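Local coordinates for long form salivary protein D7L1 (Anopheles stephensi, PDB 3NHI), which binds and sequesters host cysteinyl leukotrienes and thromboxane A2 analogues as a secreted salivary protein, modulating blood feeding on vertebrates, at residues A[7-10]-A[11-15]; A[143-146]-A[147-150]. All coordinates share one frame; numbering follows the deposited sequence.

Contact 1 of 2, residues A[7-10]-A[11-15]. With EAH ((5S,7E,9E,11Z,14Z)-5-hydroxyicosa-7,9,11,14-tetraenoic acid), chain B.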
loop_
_atom_site.group_PDB
_atom_site.type_symbol
_atom_site.label_atom_id
_atom_site.label_comp_id
_atom_site.label_asym_id
_atom_site.label_seq_id
_atom_site.Cartn_x
_atom_site.Cartn_y
_atom_site.Cartn_z
ATOM N N ASP A 7 7.144 8.298 0.416
ATOM C CA ASP A 7 6.255 9.367 -0.011
ATOM C C ASP A 7 4.845 9.224 0.567
ATOM O O ASP A 7 4.568 8.288 1.312
ATOM C CB ASP A 7 6.280 9.530 -1.543
ATOM C CG ASP A 7 5.545 8.423 -2.290
ATOM O OD1 ASP A 7 4.579 7.834 -1.759
ATOM O OD2 ASP A 7 5.914 8.172 -3.460
ATOM N N ALA A 8 3.958 10.157 0.234
ATOM C CA ALA A 8 2.624 10.131 0.841
ATOM C C ALA A 8 1.803 8.889 0.491
ATOM O O ALA A 8 1.071 8.372 1.353
ATOM C CB ALA A 8 1.856 11.400 0.490
ATOM N N GLU A 9 1.907 8.421 -0.751
ATOM C CA GLU A 9 1.193 7.217 -1.153
ATOM C C GLU A 9 1.755 5.987 -0.435
ATOM O O GLU A 9 1.002 5.099 -0.026
ATOM C CB GLU A 9 1.249 7.015 -2.672
ATOM C CG GLU A 9 0.560 5.728 -3.169
ATOM C CD GLU A 9 1.399 4.454 -3.019
ATOM O OE1 GLU A 9 2.648 4.511 -3.071
ATOM O OE2 GLU A 9 0.790 3.371 -2.881
ATOM N N GLN A 10 3.077 5.934 -0.287
ATOM C CA GLN A 10 3.697 4.780 0.343
ATOM C C GLN A 10 3.299 4.692 1.811
ATOM O O GLN A 10 3.038 3.597 2.331
ATOM C CB GLN A 10 5.201 4.854 0.182
ATOM C CG GLN A 10 5.654 4.605 -1.235
ATOM C CD GLN A 10 7.132 4.845 -1.340
ATOM O OE1 GLN A 10 7.599 5.963 -1.205
ATOM N NE2 GLN A 10 7.897 3.769 -1.498
ATOM N N ALA A 11 3.239 5.840 2.478
ATOM C CA ALA A 11 2.766 5.876 3.862
ATOM C C ALA A 11 1.281 5.497 3.969
ATOM O O ALA A 11 0.903 4.700 4.846
ATOM C CB ALA A 11 3.019 7.244 4.482
ATOM N N LEU A 12 0.448 6.061 3.088
ATOM C CA LEU A 12 -0.986 5.760 3.104
ATOM C C LEU A 12 -1.236 4.271 2.887
ATOM O O LEU A 12 -2.118 3.674 3.528
ATOM C CB LEU A 12 -1.729 6.591 2.056
ATOM C CG LEU A 12 -3.251 6.647 2.248
ATOM C CD1 LEU A 12 -3.647 7.363 3.543
ATOM C CD2 LEU A 12 -3.913 7.319 1.061
ATOM N N TYR A 13 -0.452 3.669 1.991
ATOM C CA TYR A 13 -0.535 2.232 1.760
ATOM C C TYR A 13 -0.287 1.448 3.043
ATOM O O TYR A 13 -1.046 0.531 3.384
ATOM C CB TYR A 13 0.450 1.786 0.668
ATOM C CG TYR A 13 0.354 0.298 0.411
ATOM C CD1 TYR A 13 -0.514 -0.202 -0.561
ATOM C CD2 TYR A 13 1.096 -0.611 1.174
ATOM C CE1 TYR A 13 -0.637 -1.571 -0.762
ATOM C CE2 TYR A 13 0.978 -1.968 0.984
ATOM C CZ TYR A 13 0.119 -2.443 0.005
ATOM O OH TYR A 13 -0.004 -3.807 -0.191
ATOM N N VAL A 14 0.774 1.808 3.762
ATOM C CA VAL A 14 1.070 1.176 5.047
ATOM C C VAL A 14 -0.084 1.315 6.036
ATOM O O VAL A 14 -0.521 0.330 6.634
ATOM C CB VAL A 14 2.372 1.725 5.648
ATOM C CG1 VAL A 14 2.529 1.276 7.108
ATOM C CG2 VAL A 14 3.555 1.288 4.806
ATOM N N TYR A 15 -0.599 2.529 6.198
ATOM C CA TYR A 15 -1.692 2.721 7.153
ATOM C C TYR A 15 -2.905 1.868 6.781
ATOM O O TYR A 15 -3.450 1.159 7.632
ATOM C CB TYR A 15 -2.095 4.199 7.280
ATOM C CG TYR A 15 -0.952 5.127 7.669
ATOM C CD1 TYR A 15 -0.093 4.811 8.728
ATOM C CD2 TYR A 15 -0.740 6.321 6.986
ATOM C CE1 TYR A 15 0.954 5.650 9.082
ATOM C CE2 TYR A 15 0.313 7.174 7.334
ATOM C CZ TYR A 15 1.145 6.828 8.387
ATOM O OH TYR A 15 2.193 7.636 8.748
HETATM O O1 EAH B . -4.459 11.404 3.243
HETATM C C1 EAH B . -4.551 10.848 4.368
HETATM O O2 EAH B . -5.587 10.245 4.742
HETATM C C2 EAH B . -3.358 10.909 5.301
HETATM C C3 EAH B . -3.748 10.508 6.725
HETATM C C4 EAH B . -3.500 9.022 6.978
HETATM C C5 EAH B . -3.930 8.647 8.380
HETATM O O3 EAH B . -3.064 9.165 9.252
HETATM C C6 EAH B . -3.970 7.128 8.530
HETATM C C7 EAH B . -4.244 6.719 9.968
HETATM C C8 EAH B . -2.993 6.142 10.597
HETATM C C9 EAH B . -3.202 5.962 12.029
HETATM C C10 EAH B . -2.065 5.624 12.634
HETATM C C11 EAH B . -2.327 5.462 14.062
HETATM C C12 EAH B . -1.378 5.205 14.965
HETATM C C13 EAH B . 0.082 5.030 14.616
HETATM C C14 EAH B . 0.348 3.550 14.443
HETATM C C15 EAH B . 1.428 2.919 14.908
HETATM C C16 EAH B . 2.541 3.609 15.658
HETATM C C17 EAH B . 3.697 3.858 14.702
HETATM C C18 EAH B . 3.621 5.261 14.118
HETATM C C19 EAH B . 4.963 5.666 13.532
HETATM C C20 EAH B . 4.870 7.019 12.865
#
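E9 and Y13 stand one turn apart on helix 8-22 with their side chains side by side and pointing the same way. Both have CG anti to the backbone N (chi1 178° in E9), but the glutamate chain then bends at CG, and this brings OE2 to 3.9 Å from Y13 CB. The carboxylate and ring planes are 50° apart, so the two flat groups neither stack nor meet at right angles. A long acid suits this site because its end serves the fold beyond the helix: OE2 forms a salt bridge with R198 and a hydrogen bond with Y268, while the same arginine makes a cation-pi contact with Y13. The helix opens here with a capping box. D7, the N-cap, accepts from Q10 N through OD1 (2.8 Å), nearly along its C-O axis, and the Q10 chain, with CG beside its backbone N and extended beyond, carries OE1 to D7 N at 2.9 Å in an almost straight bond. Aspartate, short and anionic, fits the N-terminal end of a helix, where amide N-H groups lack backbone acceptors. The first full turn follows with A11 N to D7 O at 3.0 Å. Another flank of the helix meets the bound fatty acid: L12 CD1 lies 3.7 Å from its carboxylate O2, and C8 of its chain sits over one face of the Y15 ring, whose OH is hydrogen-bonded to Y131 O.

Contact 2 of 2, residues A[143-146]-A[147-150]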
loop_
_atom_site.group_PDB
_atom_site.type_symbol
_atom_site.label_atom_id
_atom_site.label_comp_id
_atom_site.label_asym_id
_atom_site.label_seq_id
_atom_site.Cartn_x
_atom_site.Cartn_y
_atom_site.Cartn_z
ATOM N N ALA A 143 0.580 17.808 -3.776
ATOM C CA ALA A 143 0.595 19.048 -4.557
ATOM C C ALA A 143 2.001 19.388 -5.059
ATOM O O ALA A 143 2.163 19.864 -6.184
ATOM C CB ALA A 143 0.012 20.202 -3.735
ATOM N N ALA A 144 3.007 19.134 -4.229
ATOM C CA ALA A 144 4.402 19.417 -4.576
ATOM C C ALA A 144 5.020 18.355 -5.477
ATOM O O ALA A 144 6.018 18.618 -6.153
ATOM C CB ALA A 144 5.238 19.585 -3.315
ATOM N N MET A 145 4.430 17.160 -5.474
ATOM C CA MET A 145 5.000 16.006 -6.160
ATOM C C MET A 145 3.947 15.304 -7.026
ATOM O O MET A 145 3.390 14.282 -6.638
ATOM C CB MET A 145 5.631 15.051 -5.141
ATOM C CG MET A 145 6.887 15.632 -4.484
ATOM S SD MET A 145 7.559 14.689 -3.102
ATOM C CE MET A 145 7.937 13.113 -3.875
ATOM N N PRO A 146 3.665 15.860 -8.219
ATOM C CA PRO A 146 2.613 15.340 -9.097
ATOM C C PRO A 146 2.862 13.917 -9.608
ATOM O O PRO A 146 1.935 13.276 -10.120
ATOM C CB PRO A 146 2.617 16.333 -10.270
ATOM C CG PRO A 146 3.990 16.920 -10.253
ATOM C CD PRO A 146 4.327 17.041 -8.800
ATOM N N GLU A 147 4.095 13.434 -9.461
ATOM C CA GLU A 147 4.489 12.099 -9.899
ATOM C C GLU A 147 4.024 10.980 -8.950
ATOM O O GLU A 147 4.213 9.803 -9.235
ATOM C CB GLU A 147 6.011 12.051 -10.114
ATOM C CG GLU A 147 6.851 12.141 -8.827
ATOM C CD GLU A 147 7.283 13.560 -8.420
ATOM O OE1 GLU A 147 6.580 14.562 -8.710
ATOM O OE2 GLU A 147 8.355 13.656 -7.776
ATOM N N ILE A 148 3.431 11.357 -7.823
ATOM C CA ILE A 148 2.892 10.377 -6.862
ATOM C C ILE A 148 1.445 10.066 -7.237
ATOM O O ILE A 148 0.675 10.990 -7.510
ATOM C CB ILE A 148 2.897 10.930 -5.404
ATOM C CG1 ILE A 148 4.305 11.377 -4.987
ATOM C CG2 ILE A 148 2.338 9.879 -4.433
ATOM C CD1 ILE A 148 4.357 12.086 -3.641
ATOM N N LYS A 149 1.063 8.791 -7.234
ATOM C CA LYS A 149 -0.345 8.428 -7.447
ATOM C C LYS A 149 -1.222 9.101 -6.386
ATOM O O LYS A 149 -0.964 8.993 -5.189
ATOM C CB LYS A 149 -0.540 6.905 -7.413
ATOM C CG LYS A 149 -1.985 6.486 -7.738
ATOM C CD LYS A 149 -2.360 5.144 -7.128
ATOM C CE LYS A 149 -2.684 5.253 -5.653
ATOM N NZ LYS A 149 -4.061 5.803 -5.424
ATOM N N GLN A 150 -2.261 9.791 -6.845
ATOM C CA GLN A 150 -3.101 10.573 -5.955
ATOM C C GLN A 150 -4.205 9.712 -5.360
ATOM O O GLN A 150 -4.533 8.640 -5.885
ATOM C CB GLN A 150 -3.697 11.754 -6.718
ATOM C CG GLN A 150 -2.669 12.534 -7.553
ATOM C CD GLN A 150 -1.865 13.552 -6.752
ATOM O OE1 GLN A 150 -2.431 14.462 -6.146
ATOM N NE2 GLN A 150 -0.534 13.419 -6.773
#
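M145 and I148 meet across a tight bend, and the methionine chain follows the isoleucine from its CB to its CE. CB begins the contact, 3.6 Å from I148 CD1. CG lies anti to the carbonyl carbon (chi1 -69°), and the next bond continues outward to SD. A turn at the sulfur then folds CE back until it lies 3.7 Å from I148 CD1. That one isoleucine methyl is thus met by both ends of the methionine, whose slim, flexible chain can fold in this way; M145 also touches Y81 of helix 73-85. The backbone here is a type I beta turn from M145 to I148, just after helix 135-144. I148 N donates to M145 O over 3.2 Å, approaching from above the carbonyl plane. P146 takes the second position of the turn, where its ring already holds the phi of -64° and its missing N-H costs the turn no bond, since the closing bond uses I148 N and M145 O. E147, at the third position, lays its carboxylate back over the turn in one of its two conformers, a tentative placement. I148 also packs on I141 and Y142 of the preceding helix, as befits a buried branched residue. Beyond the turn Q150 curls back, its NE2 donating to I148 O at 2.8 Å, while K149 NZ reaches Q150 O, E153 O and S265 O.

In the fold
The centre of contact 1 lies about 6 Å from the centre of the chain and that of contact 2 about 16 Å, the first partly buried and the second a surface contact. Both concern a helix end: 7-15 starts helix 8-22, whereas 143-150 leaves helix 135-144. The start relies on repeated backbone bonds and a charged cap, the exit on one turn bond, apolar packing and side chains that bond to backbone oxygens. They touch mainly through I148, whose CG2 packs on E9 CB at 3.5 Å and whose CD1 lies 3.8 Å from D7 CB. The 7-15 segment supplies two residues of the eicosanoid pocket; 147-150 leads directly to K151, which is hydrogen-bonded to the ligand.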